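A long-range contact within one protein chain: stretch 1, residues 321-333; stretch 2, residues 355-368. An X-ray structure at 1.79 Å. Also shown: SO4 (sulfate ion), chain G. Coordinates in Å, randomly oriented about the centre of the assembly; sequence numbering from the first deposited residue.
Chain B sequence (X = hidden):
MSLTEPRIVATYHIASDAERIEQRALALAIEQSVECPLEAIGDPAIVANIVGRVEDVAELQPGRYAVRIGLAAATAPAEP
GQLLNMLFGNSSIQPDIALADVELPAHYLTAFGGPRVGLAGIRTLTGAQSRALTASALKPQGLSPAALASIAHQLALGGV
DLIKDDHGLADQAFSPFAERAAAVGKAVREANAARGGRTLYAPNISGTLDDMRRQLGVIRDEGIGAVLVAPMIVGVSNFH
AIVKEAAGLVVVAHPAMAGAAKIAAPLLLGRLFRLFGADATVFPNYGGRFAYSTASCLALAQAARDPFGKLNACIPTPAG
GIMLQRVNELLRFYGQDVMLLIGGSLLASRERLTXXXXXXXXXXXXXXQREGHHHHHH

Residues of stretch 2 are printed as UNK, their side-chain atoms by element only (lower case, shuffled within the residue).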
ATOM      1  N   GLY B 321      18.735 -15.880   5.970  1.00 46.82           N
ATOM      2  CA  GLY B 321      19.404 -16.972   6.653  1.00 52.80           C
ATOM      3  C   GLY B 321      20.764 -16.568   7.194  1.00 53.91           C
ATOM      4  O   GLY B 321      21.781 -17.198   6.887  1.00 56.73           O
ATOM      5  N   ILE B 322      20.780 -15.520   8.011  1.00 47.81           N
ATOM      6  CA  ILE B 322      22.028 -14.959   8.520  1.00 53.23           C
ATOM      7  C   ILE B 322      22.607 -15.797   9.662  1.00 54.19           C
ATOM      8  O   ILE B 322      22.221 -15.636  10.819  1.00 52.86           O
ATOM      9  CB  ILE B 322      21.832 -13.502   8.990  1.00 50.93           C
ATOM     10  CG1 ILE B 322      21.047 -12.712   7.945  1.00 46.14           C
ATOM     11  CG2 ILE B 322      23.173 -12.839   9.268  1.00 45.88           C
ATOM     12  CD1 ILE B 322      21.662 -12.765   6.571  1.00 48.95           C
ATOM     13  N   MET B 323      23.536 -16.688   9.323  1.00 55.54           N
ATOM     14  CA  MET B 323      24.168 -17.575  10.298  1.00 55.79           C
ATOM     15  C   MET B 323      25.563 -17.087  10.692  1.00 52.30           C
ATOM     16  O   MET B 323      26.117 -16.183  10.070  1.00 51.51           O
ATOM     17  CB  MET B 323      24.241 -19.006   9.742  1.00 60.95           C
ATOM     18  CG  MET B 323      24.228 -19.095   8.209  1.00 62.09           C
ATOM     19  SD  MET B 323      24.266 -20.790   7.567  1.00 73.80           S
ATOM     20  CE  MET B 323      24.207 -20.491   5.800  1.00 63.24           C
ATOM     21  N   LEU B 324      26.130 -17.685  11.732  1.00 53.54           N
ATOM     22  CA  LEU B 324      27.478 -17.329  12.155  1.00 51.16           C
ATOM     23  C   LEU B 324      28.459 -17.393  10.991  1.00 48.88           C
ATOM     24  O   LEU B 324      29.478 -16.690  10.985  1.00 50.43           O
ATOM     25  CB  LEU B 324      27.942 -18.249  13.288  1.00 47.23           C
ATOM     26  CG  LEU B 324      28.175 -17.552  14.633  1.00 51.60           C
ATOM     27  CD1 LEU B 324      29.357 -16.603  14.548  1.00 44.64           C
ATOM     28  CD2 LEU B 324      26.926 -16.817  15.095  1.00 46.37           C
ATOM     29  N   GLN B 325      28.149 -18.239  10.011  1.00 48.95           N
ATOM     30  CA  GLN B 325      29.016 -18.439   8.854  1.00 54.08           C
ATOM     31  C   GLN B 325      28.905 -17.320   7.820  1.00 50.78           C
ATOM     32  O   GLN B 325      29.757 -17.207   6.941  1.00 52.77           O
ATOM     33  CB  GLN B 325      28.712 -19.776   8.168  1.00 56.68           C
ATOM     34  CG  GLN B 325      27.573 -19.702   7.150  1.00 58.87           C
ATOM     35  CD  GLN B 325      27.656 -20.791   6.093  1.00 61.37           C
ATOM     36  OE1 GLN B 325      27.212 -20.605   4.959  1.00 61.31           O
ATOM     37  NE2 GLN B 325      28.227 -21.936   6.463  1.00 66.44           N
ATOM     38  N   ARG B 326      27.859 -16.506   7.918  1.00 50.47           N
ATOM     39  CA  ARG B 326      27.597 -15.478   6.907  1.00 48.69           C
ATOM     40  C   ARG B 326      28.137 -14.112   7.319  1.00 39.23           C
ATOM     41  O   ARG B 326      28.284 -13.224   6.482  1.00 38.71           O
ATOM     42  CB  ARG B 326      26.095 -15.340   6.631  1.00 48.57           C
ATOM     43  CG  ARG B 326      25.373 -16.604   6.175  1.00 56.69           C
ATOM     44  CD  ARG B 326      25.637 -16.940   4.709  1.00 53.41           C
ATOM     45  NE  ARG B 326      25.533 -15.782   3.822  1.00 49.26           N
ATOM     46  CZ  ARG B 326      24.426 -15.400   3.193  1.00 46.14           C
ATOM     47  NH1 ARG B 326      23.293 -16.074   3.355  1.00 50.71           N
ATOM     48  NH2 ARG B 326      24.451 -14.334   2.401  1.00 43.29           N
ATOM     49  N   VAL B 327      28.413 -13.945   8.609  1.00 40.66           N
ATOM     50  CA  VAL B 327      28.763 -12.633   9.159  1.00 39.06           C
ATOM     51  C   VAL B 327      29.911 -11.896   8.440  1.00 38.97           C
ATOM     52  O   VAL B 327      29.754 -10.744   8.050  1.00 38.91           O
ATOM     53  CB  VAL B 327      29.043 -12.712  10.674  1.00 40.94           C
ATOM     54  CG1 VAL B 327      29.851 -11.505  11.132  1.00 41.40           C
ATOM     55  CG2 VAL B 327      27.741 -12.818  11.445  1.00 44.76           C
ATOM     56  N   ASN B 328      31.055 -12.541   8.252  1.00 33.52           N
ATOM     57  CA  ASN B 328      32.154 -11.851   7.570  1.00 37.19           C
ATOM     58  C   ASN B 328      31.826 -11.475   6.122  1.00 30.70           C
ATOM     59  O   ASN B 328      32.097 -10.350   5.690  1.00 32.09           O
ATOM     60  CB  ASN B 328      33.469 -12.640   7.667  1.00 34.74           C
ATOM     61  CG  ASN B 328      33.998 -12.702   9.082  1.00 40.16           C
ATOM     62  OD1 ASN B 328      33.590 -11.919   9.942  1.00 36.60           O
ATOM     63  ND2 ASN B 328      34.913 -13.633   9.334  1.00 39.30           N
ATOM     64  N   GLU B 329      31.248 -12.417   5.385  1.00 34.44           N
ATOM     65  CA  GLU B 329      30.719 -12.141   4.045  1.00 34.48           C
ATOM     66  C   GLU B 329      29.881 -10.861   4.028  1.00 31.63           C
ATOM     67  O   GLU B 329      30.118  -9.951   3.230  1.00 29.74           O
ATOM     68  CB  GLU B 329      29.868 -13.316   3.534  1.00 32.91           C
ATOM     69  CG  GLU B 329      29.106 -13.014   2.222  1.00 33.52           C
ATOM     70  CD  GLU B 329      27.893 -13.919   1.987  1.00 39.61           C
ATOM     71  OE1 GLU B 329      27.719 -14.909   2.729  1.00 39.28           O
ATOM     72  OE2 GLU B 329      27.111 -13.633   1.049  1.00 39.25           O
ATOM     73  N   LEU B 330      28.901 -10.786   4.917  1.00 31.78           N
ATOM     74  CA  LEU B 330      27.965  -9.668   4.862  1.00 34.61           C
ATOM     75  C   LEU B 330      28.615  -8.346   5.256  1.00 32.90           C
ATOM     76  O   LEU B 330      28.243  -7.290   4.751  1.00 35.11           O
ATOM     77  CB  LEU B 330      26.717  -9.953   5.700  1.00 32.47           C
ATOM     78  CG  LEU B 330      25.849 -11.069   5.113  1.00 37.11           C
ATOM     79  CD1 LEU B 330      24.706 -11.385   6.051  1.00 43.37           C
ATOM     80  CD2 LEU B 330      25.329 -10.674   3.736  1.00 39.00           C
ATOM     81  N   LEU B 331      29.583  -8.399   6.164  1.00 34.34           N
ATOM     82  CA  LEU B 331      30.276  -7.185   6.561  1.00 31.09           C
ATOM     83  C   LEU B 331      31.260  -6.752   5.487  1.00 29.06           C
ATOM     84  O   LEU B 331      31.518  -5.560   5.323  1.00 31.56           O
ATOM     85  CB  LEU B 331      30.968  -7.360   7.909  1.00 34.34           C
ATOM     86  CG  LEU B 331      30.086  -7.218   9.157  1.00 35.07           C
ATOM     87  CD1 LEU B 331      28.794  -6.486   8.892  1.00 32.58           C
ATOM     88  CD2 LEU B 331      29.806  -8.555   9.797  1.00 41.02           C
ATOM     89  N   ARG B 332      31.806  -7.719   4.749  1.00 29.51           N
ATOM     90  CA  ARG B 332      32.611  -7.388   3.574  1.00 31.04           C
ATOM     91  C   ARG B 332      31.704  -6.741   2.529  1.00 29.04           C
ATOM     92  O   ARG B 332      32.058  -5.741   1.904  1.00 28.02           O
ATOM     93  CB  ARG B 332      33.271  -8.633   2.987  1.00 31.79           C
ATOM     94  CG  ARG B 332      34.441  -9.164   3.821  1.00 27.62           C
ATOM     95  CD  ARG B 332      34.893 -10.556   3.352  1.00 34.54           C
ATOM     96  NE  ARG B 332      35.779 -11.186   4.340  1.00 30.70           N
ATOM     97  CZ  ARG B 332      35.689 -12.454   4.731  1.00 32.69           C
ATOM     98  NH1 ARG B 332      34.764 -13.255   4.217  1.00 37.55           N
ATOM     99  NH2 ARG B 332      36.518 -12.927   5.645  1.00 31.06           N
ATOM    100  N   PHE B 333      30.530  -7.330   2.348  1.00 28.32           N
ATOM    101  CA  PHE B 333      29.597  -6.843   1.344  1.00 30.40           C
ATOM    102  C   PHE B 333      29.098  -5.437   1.651  1.00 31.00           C
ATOM    103  O   PHE B 333      29.146  -4.546   0.801  1.00 32.05           O
ATOM    104  CB  PHE B 333      28.396  -7.786   1.223  1.00 30.41           C
ATOM    105  CG  PHE B 333      27.507  -7.460   0.056  1.00 32.96           C
ATOM    106  CD1 PHE B 333      27.857  -7.869  -1.219  1.00 30.57           C
ATOM    107  CD2 PHE B 333      26.344  -6.724   0.231  1.00 32.59           C
ATOM    108  CE1 PHE B 333      27.059  -7.564  -2.305  1.00 32.75           C
ATOM    109  CE2 PHE B 333      25.538  -6.415  -0.846  1.00 35.13           C
ATOM    110  CZ  PHE B 333      25.887  -6.835  -2.115  1.00 38.76           C
ATOM    111  N   UNK B 355      23.986 -17.764  24.784  1.00 42.59           N
ATOM    112  CA  UNK B 355      25.311 -18.185  24.346  1.00 46.27           C
ATOM    113  C   UNK B 355      25.508 -18.001  22.843  1.00 44.83           C
ATOM    114  O   UNK B 355      26.508 -17.418  22.405  1.00 40.45           O
ATOM    115  c   UNK B 355      25.575 -19.644  24.738  1.00 48.86           C
ATOM    116  c   UNK B 355      27.020 -21.692  24.458  1.00 59.94           C
ATOM    117  o   UNK B 355      26.086 -22.278  25.046  1.00 59.63           O
ATOM    118  o   UNK B 355      28.070 -22.270  24.098  1.00 63.07           O
ATOM    119  c   UNK B 355      26.869 -20.210  24.174  1.00 49.91           C
ATOM    120  N   UNK B 356      24.552 -18.493  22.060  1.00 45.73           N
ATOM    121  CA  UNK B 356      24.636 -18.415  20.606  1.00 43.33           C
ATOM    122  C   UNK B 356      24.502 -16.980  20.106  1.00 39.86           C
ATOM    123  O   UNK B 356      25.092 -16.620  19.088  1.00 41.64           O
ATOM    124  c   UNK B 356      23.758 -20.801  20.257  1.00 52.13           C
ATOM    125  c   UNK B 356      23.590 -19.319  19.944  1.00 43.93           C
ATOM    126  c   UNK B 356      25.158 -21.318  19.958  1.00 55.52           C
ATOM    127  o   UNK B 356      25.903 -20.725  19.177  1.00 55.97           O
ATOM    128  n   UNK B 356      25.520 -22.434  20.580  1.00 58.01           N
ATOM    129  N   UNK B 357      23.728 -16.169  20.821  1.00 40.62           N
ATOM    130  CA  UNK B 357      23.575 -14.750  20.494  1.00 39.36           C
ATOM    131  C   UNK B 357      24.875 -13.998  20.748  1.00 37.40           C
ATOM    132  O   UNK B 357      25.280 -13.134  19.968  1.00 37.70           O
ATOM    133  c   UNK B 357      22.480 -14.142  21.322  1.00 34.01           C
ATOM    134  N   UNK B 358      25.517 -14.316  21.862  1.00 41.43           N
ATOM    135  CA  UNK B 358      26.794 -13.702  22.185  1.00 34.90           C
ATOM    136  C   UNK B 358      27.801 -14.045  21.101  1.00 34.07           C
ATOM    137  O   UNK B 358      28.588 -13.203  20.683  1.00 33.90           O
ATOM    138  c   UNK B 358      27.301 -14.190  23.547  1.00 42.69           C
ATOM    139  o   UNK B 358      26.408 -13.824  24.586  1.00 43.75           O
ATOM    140  N   UNK B 359      27.760 -15.291  20.647  1.00 34.04           N
ATOM    141  CA  UNK B 359      28.650 -15.763  19.597  1.00 37.80           C
ATOM    142  C   UNK B 359      28.540 -14.853  18.387  1.00 39.18           C
ATOM    143  O   UNK B 359      29.540 -14.397  17.842  1.00 35.88           O
ATOM    144  c   UNK B 359      29.302 -18.234  19.575  1.00 52.90           C
ATOM    145  c   UNK B 359      31.591 -20.394  19.044  1.00 64.93           C
ATOM    146  n   UNK B 359      32.668 -21.030  19.487  1.00 67.91           N
ATOM    147  n   UNK B 359      30.541 -21.089  18.624  1.00 65.10           N
ATOM    148  c   UNK B 359      28.276 -17.192  19.201  1.00 45.74           C
ATOM    149  c   UNK B 359      30.433 -18.268  18.560  1.00 57.64           C
ATOM    150  n   UNK B 359      31.564 -19.065  19.028  1.00 58.27           N
ATOM    151  N   UNK B 360      27.305 -14.600  17.968  1.00 35.83           N
ATOM    152  CA  UNK B 360      27.050 -13.744  16.818  1.00 40.34           C
ATOM    153  C   UNK B 360      27.529 -12.321  17.076  1.00 34.78           C
ATOM    154  O   UNK B 360      28.284 -11.749  16.288  1.00 36.33           O
ATOM    155  c   UNK B 360      24.548 -11.234  13.167  1.00 36.31           C
ATOM    156  c   UNK B 360      24.815 -12.576  12.965  1.00 42.06           C
ATOM    157  c   UNK B 360      24.926 -11.520  15.512  1.00 39.80           C
ATOM    158  c   UNK B 360      25.560 -13.738  16.489  1.00 37.60           C
ATOM    159  c   UNK B 360      24.592 -10.708  14.434  1.00 38.91           C
ATOM    160  c   UNK B 360      25.145 -13.386  14.044  1.00 43.61           C
ATOM    161  c   UNK B 360      25.203 -12.864  15.325  1.00 38.31           C
ATOM    162  N   UNK B 361      27.064 -11.751  18.176  1.00 32.60           N
ATOM    163  CA  UNK B 361      27.447 -10.405  18.555  1.00 34.87           C
ATOM    164  C   UNK B 361      28.969 -10.224  18.580  1.00 36.68           C
ATOM    165  O   UNK B 361      29.488  -9.236  18.055  1.00 36.06           O
ATOM    166  c   UNK B 361      27.552  -8.820  20.510  1.00 35.17           C
ATOM    167  c   UNK B 361      25.353  -9.797  19.792  1.00 33.85           C
ATOM    168  c   UNK B 361      26.845 -10.032  19.921  1.00 35.19           C
ATOM    169  N   UNK B 362      29.688 -11.172  19.181  1.00 35.13           N
ATOM    170  CA  UNK B 362      31.146 -11.067  19.259  1.00 36.77           C
ATOM    171  C   UNK B 362      31.812 -11.196  17.901  1.00 34.62           C
ATOM    172  O   UNK B 362      32.813 -10.537  17.627  1.00 35.56           O
ATOM    173  o   UNK B 362      31.184 -10.675  22.077  1.00 44.44           O
ATOM    174  n   UNK B 362      31.143 -12.892  22.446  1.00 44.04           N
ATOM    175  c   UNK B 362      31.731 -12.097  20.237  1.00 37.24           C
ATOM    176  c   UNK B 362      31.332 -11.828  21.670  1.00 42.19           C
ATOM    177  N   UNK B 363      31.254 -12.048  17.049  1.00 36.33           N
ATOM    178  CA  UNK B 363      31.766 -12.204  15.693  1.00 39.91           C
ATOM    179  C   UNK B 363      31.671 -10.871  14.944  1.00 35.35           C
ATOM    180  O   UNK B 363      32.610 -10.450  14.255  1.00 33.59           O
ATOM    181  c   UNK B 363      32.531 -14.455  13.343  1.00 42.96           C
ATOM    182  c   UNK B 363      30.987 -13.301  14.970  1.00 39.88           C
ATOM    183  c   UNK B 363      31.359 -13.510  13.512  1.00 44.57           C
ATOM    184  n   UNK B 363      33.698 -15.842  11.606  1.00 51.68           N
ATOM    185  c   UNK B 363      32.429 -15.180  12.005  1.00 42.48           C
ATOM    186  N   UNK B 364      30.547 -10.187  15.112  1.00 33.48           N
ATOM    187  CA  UNK B 364      30.349  -8.890  14.467  1.00 33.75           C
ATOM    188  C   UNK B 364      31.308  -7.834  15.023  1.00 31.66           C
ATOM    189  O   UNK B 364      31.963  -7.103  14.274  1.00 32.91           O
ATOM    190  c   UNK B 364      27.936  -9.375  13.881  1.00 33.82           C
ATOM    191  c   UNK B 364      28.708  -7.004  14.050  1.00 33.43           C
ATOM    192  c   UNK B 364      28.869  -8.411  14.596  1.00 35.19           C
ATOM    193  N   UNK B 365      31.406  -7.764  16.345  1.00 36.32           N
ATOM    194  CA  UNK B 365      32.256  -6.761  16.981  1.00 38.34           C
ATOM    195  C   UNK B 365      33.728  -6.910  16.590  1.00 37.17           C
ATOM    196  O   UNK B 365      34.446  -5.917  16.483  1.00 37.02           O
ATOM    197  c   UNK B 365      32.088  -6.799  18.499  1.00 38.46           C
ATOM    198  N   UNK B 366      34.158  -8.150  16.358  1.00 38.57           N
ATOM    199  CA  UNK B 366      35.562  -8.462  16.085  1.00 37.78           C
ATOM    200  C   UNK B 366      35.958  -8.175  14.645  1.00 39.21           C
ATOM    201  O   UNK B 366      37.153  -8.172  14.298  1.00 34.90           O
ATOM    202  o   UNK B 366      35.907  -9.285  18.698  1.00 40.58           O
ATOM    203  o   UNK B 366      35.656 -11.419  18.247  1.00 42.14           O
ATOM    204  c   UNK B 366      35.802 -10.233  17.889  1.00 41.40           C
ATOM    205  c   UNK B 366      35.853  -9.931  16.401  1.00 40.99           C
ATOM    206  N   UNK B 367      34.955  -7.934  13.805  1.00 35.35           N
ATOM    207  CA  UNK B 367      35.198  -7.733  12.387  1.00 35.93           C
ATOM    208  C   UNK B 367      36.104  -6.529  12.118  1.00 35.64           C
ATOM    209  O   UNK B 367      35.879  -5.433  12.632  1.00 36.38           O
ATOM    210  c   UNK B 367      34.427  -8.467   9.298  1.00 34.78           C
ATOM    211  c   UNK B 367      34.178  -7.389  10.131  1.00 32.84           C
ATOM    212  c   UNK B 367      33.883  -7.601  11.587  1.00 33.46           C
ATOM    213  c   UNK B 367      34.825  -7.007   7.463  1.00 33.40           C
ATOM    214  c   UNK B 367      34.278  -6.110   9.602  1.00 33.71           C
ATOM    215  o   UNK B 367      35.141  -6.828   6.141  1.00 34.81           O
ATOM    216  c   UNK B 367      34.738  -8.282   7.968  1.00 33.77           C
ATOM    217  c   UNK B 367      34.593  -5.913   8.273  1.00 33.55           C
ATOM    218  N   UNK B 368      37.133  -6.742  11.306  1.00 34.54           N
ATOM    219  CA  UNK B 368      37.972  -5.647  10.859  1.00 37.86           C
ATOM    220  C   UNK B 368      38.786  -5.027  11.977  1.00 38.93           C
ATOM    221  O   UNK B 368      39.105  -3.834  11.951  1.00 39.28           O
TER
HETATM  222  S   SO4 G 380      34.757 -16.573   6.713  1.00 59.89           S
HETATM  223  O1  SO4 G 380      34.004 -16.210   7.914  1.00 52.27           O
HETATM  224  O2  SO4 G 380      34.750 -18.030   6.575  1.00 57.74           O
HETATM  225  O3  SO4 G 380      36.132 -16.103   6.818  1.00 48.88           O
HETATM  226  O4  SO4 G 380      34.135 -15.953   5.541  1.00 50.96           O

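Position 355 has three side-chain carbons, the third carrying two oxygens. This carboxylate lies far from stretch 1. It is Glu 355. Position 356 also has three carbons, but the last carries one oxygen and one nitrogen. Its backbone O lies 4.4 Å from Leu 324 CD2. It is Gln 356.

Position 357 has one side-chain carbon, pointing away from stretch 1. It is Ala 357. Position 358 has one carbon followed by one oxygen and stays out of reach. It is Ser 358.

Position 359 has three carbons, a nitrogen, then a carbon bearing two more nitrogens. Its CB is 4.3 Å from Leu 324 CD2. The guanidinium makes it Arg 359.

Position 360 has one carbon and then a ring of six carbons, with no oxygen. The side chain meets Ile 322, Leu 324 and Val 327. It is Phe 360. Leu 324 CD2 sits 3.6 Å from Phe 360 CB. Val 327 CG2 approaches Phe 360 CE1 to 3.3 Å, and Ile 322 CG2 lies 4.1 Å from the same CE1. The Leu 324 and Ile 322 atoms meet the ring at its edge.

Position 361 has one carbon carrying two others and faces away from stretch 1. It is Val 361. Position 362 has two carbons, the second with one oxygen and one nitrogen. It is exposed and without a contact to stretch 1. It is Asn 362.

Position 363 has four carbons in a row ending in nitrogen. The chain passes along Leu 324 and Val 327. It is Lys 363. Lys 363 CE is 3.5 Å from Leu 324 O, and Lys 363 CG is 3.5 Å from Val 327 CG1. The aliphatic part therefore packs, while Lys 363 NZ ends 3.7 Å from O1 of the sulfate.

Position 364 has one carbon carrying two others, and its side chain is buried. A branch carbon lies near Val 327. It is Val 364. Val 364 CG2 lies 4.0 Å from Val 327 CG1. Position 365 has a single carbon, out of reach. It is Ala 365. Position 366 has two carbons, the second carrying two oxygens, and makes no contact. It is Asp 366.

Position 367 has one carbon and a six-carbon ring bearing an oxygen. One face of the ring lies against Leu 331, and the oxygen is near Arg 332. It is Tyr 367. Leu 331 CB lies 3.6 Å from the centroid of the Tyr 367 ring, almost on its normal, in a CH-pi contact. Tyr 367 OH reaches to 3.4 Å from Arg 332 CG. Position 368 has no side-chain atoms. It is Gly 368, and its positive phi favours glycine.

The contact works mainly by apolar packing; no clear hydrogen bond crosses it. The helices cross at -39°, with axes 10.1 Å apart at closest approach. Val 327 fits among Phe 360, Lys 363 and Val 364, and Tyr 367 extends the packing beyond the helix to Leu 331. Near this packing, Arg 332 NH1 donates a 3.1 Å hydrogen bond to sulfate O4.

Stretch 2 355-368: EQASRFVNKVADYG
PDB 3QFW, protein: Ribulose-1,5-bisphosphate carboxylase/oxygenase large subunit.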